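Local coordinates for protein cytochrome c552 (PDB 5ZE8) that carries five c-type hemes at low potential and probably serves in electron transfer in a thermophilic purple sulfur photosynthetic bacterium, at residues A[285-289]-A[428-433]. Sequence-based numbering, arbitrary orientation.
Sequences IVFDL and IAVSEK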
loop_
_atom_site.group_PDB
_atom_site.type_symbol
_atom_site.label_atom_id
_atom_site.label_comp_id
_atom_site.label_asym_id
_atom_site.label_seq_id
_atom_site.Cartn_x
_atom_site.Cartn_y
_atom_site.Cartn_z
ATOM N N ILE A 285 -0.478 -9.685 -11.495
ATOM C CA ILE A 285 -0.700 -9.538 -12.920
ATOM C C ILE A 285 -0.595 -10.929 -13.601
ATOM O O ILE A 285 0.049 -11.821 -13.045
ATOM C CB ILE A 285 0.265 -8.535 -13.619
ATOM C CG1 ILE A 285 1.694 -9.063 -13.855
ATOM C CG2 ILE A 285 0.217 -7.232 -12.894
ATOM C CD1 ILE A 285 2.441 -9.466 -12.630
ATOM N N VAL A 286 -1.130 -11.048 -14.790
ATOM C CA VAL A 286 -0.830 -12.117 -15.723
ATOM C C VAL A 286 0.005 -11.552 -16.877
ATOM O O VAL A 286 -0.467 -10.622 -17.543
ATOM C CB VAL A 286 -2.101 -12.767 -16.249
ATOM C CG1 VAL A 286 -1.746 -14.093 -16.989
ATOM C CG2 VAL A 286 -3.029 -13.090 -15.117
ATOM N N PHE A 287 1.180 -12.095 -17.063
ATOM C CA PHE A 287 2.123 -11.618 -18.049
ATOM C C PHE A 287 2.428 -12.679 -19.076
ATOM O O PHE A 287 2.757 -13.787 -18.696
ATOM C CB PHE A 287 3.367 -11.201 -17.289
ATOM C CG PHE A 287 4.434 -10.549 -18.157
ATOM C CD1 PHE A 287 4.299 -9.277 -18.587
ATOM C CD2 PHE A 287 5.557 -11.270 -18.488
ATOM C CE1 PHE A 287 5.345 -8.692 -19.350
ATOM C CE2 PHE A 287 6.577 -10.704 -19.228
ATOM C CZ PHE A 287 6.461 -9.424 -19.665
ATOM N N ASP A 288 2.310 -12.363 -20.338
ATOM C CA ASP A 288 2.649 -13.353 -21.397
ATOM C C ASP A 288 3.202 -12.679 -22.641
ATOM O O ASP A 288 2.911 -11.538 -22.918
ATOM C CB ASP A 288 1.408 -14.172 -21.743
ATOM C CG ASP A 288 1.731 -15.524 -22.370
ATOM O OD1 ASP A 288 2.857 -16.090 -22.183
ATOM O OD2 ASP A 288 0.767 -15.984 -23.017
ATOM N N LEU A 289 4.080 -13.420 -23.335
ATOM C CA LEU A 289 4.753 -12.960 -24.552
ATOM C C LEU A 289 4.451 -13.983 -25.641
ATOM O O LEU A 289 4.572 -15.168 -25.369
ATOM C CB LEU A 289 6.240 -12.976 -24.351
ATOM C CG LEU A 289 7.161 -12.846 -25.574
ATOM C CD1 LEU A 289 6.928 -11.456 -26.131
ATOM C CD2 LEU A 289 8.565 -12.958 -25.098
ATOM N N ILE A 428 9.096 -9.083 -11.347
ATOM C CA ILE A 428 7.798 -9.631 -10.982
ATOM C C ILE A 428 7.136 -10.550 -12.027
ATOM O O ILE A 428 6.115 -11.138 -11.750
ATOM C CB ILE A 428 6.791 -8.535 -10.479
ATOM C CG1 ILE A 428 6.383 -7.517 -11.581
ATOM C CG2 ILE A 428 7.399 -7.814 -9.286
ATOM C CD1 ILE A 428 5.086 -6.691 -11.302
ATOM N N ALA A 429 7.690 -10.632 -13.265
ATOM C CA ALA A 429 7.177 -11.498 -14.295
ATOM C C ALA A 429 8.246 -11.694 -15.325
ATOM O O ALA A 429 9.005 -10.772 -15.641
ATOM C CB ALA A 429 5.945 -10.965 -14.980
ATOM N N VAL A 430 8.255 -12.920 -15.902
ATOM C CA VAL A 430 9.236 -13.238 -16.964
ATOM C C VAL A 430 8.516 -14.112 -17.959
ATOM O O VAL A 430 7.791 -15.014 -17.566
ATOM C CB VAL A 430 10.448 -13.992 -16.440
ATOM C CG1 VAL A 430 11.423 -14.316 -17.608
ATOM C CG2 VAL A 430 11.259 -13.182 -15.472
ATOM N N SER A 431 8.757 -13.916 -19.259
ATOM C CA SER A 431 8.261 -14.805 -20.300
ATOM C C SER A 431 9.345 -14.922 -21.352
ATOM O O SER A 431 9.861 -13.902 -21.798
ATOM C CB SER A 431 6.990 -14.319 -20.881
ATOM O OG SER A 431 6.351 -15.273 -21.722
ATOM N N GLU A 432 9.634 -16.167 -21.752
ATOM C CA GLU A 432 10.671 -16.475 -22.790
ATOM C C GLU A 432 10.026 -17.188 -23.946
ATOM O O GLU A 432 9.179 -18.081 -23.721
ATOM C CB GLU A 432 11.754 -17.395 -22.254
ATOM C CG GLU A 432 12.824 -16.667 -21.397
ATOM C CD GLU A 432 13.999 -17.546 -21.043
ATOM O OE1 GLU A 432 13.793 -18.811 -20.998
ATOM O OE2 GLU A 432 15.088 -17.017 -20.720
ATOM N N LYS A 433 10.365 -16.789 -25.149
ATOM C CA LYS A 433 10.015 -17.573 -26.330
ATOM C C LYS A 433 11.259 -17.922 -27.162
ATOM O O LYS A 433 11.964 -17.015 -27.582
ATOM C CB LYS A 433 8.929 -16.863 -27.142
ATOM C CG LYS A 433 7.592 -16.799 -26.435
ATOM C CD LYS A 433 6.963 -18.194 -26.255
ATOM C CE LYS A 433 5.587 -18.153 -25.594
ATOM N NZ LYS A 433 5.610 -17.430 -24.283
HETATM O O HOH W 1 5.029 -17.096 -20.368
#
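Phe287 packs against Ala429, its CB 3.5 Å from Ala429 CB, where two strands of different sheets run 21° from parallel. Their axes approach no closer than 6.3 Å, and no backbone-to-backbone hydrogen bond joins them: side chains bridge two antiparallel sheets, consistent with a sandwich-like packing, with 285-289 paired to strand 297-306 and 428-433 to strand 397-405. With Phe287 CG anti to the backbone N, the ring swings toward the second strand, bringing its edge at CE2 3.9 Å from Ser431 N, which lies near the ring plane. At a classic beta bulge Ile428 and Ala429 both lie opposite Leu402; the Ile428 side chain crosses that of Ile285 at about a right angle, Ile428 CD1 4.1 Å from Ile285 CD1. Polar groups take over at the other end. Leu289 N gives Ser431 OG a weak bond (3.3 Å, 131° at the hydrogen), and a water links that OG to Asp288 OD1. Bent at chi2 and chi4, Lys433 folds back past Leu289, bringing NZ 2.7 Å from Leu289 O, in the carbonyl plane at a C=O...N angle of 159°. Lys433 NZ also stands 3.7 Å from Asp288 OD1, a long salt bridge. A methionine in place of Lys433 would probably leave Leu289 O without this donor and Asp288 without its nearby positive charge. Direct bonding to the carbonyl probably fixes the ammonium, the carboxylate adding mainly electrostatic support.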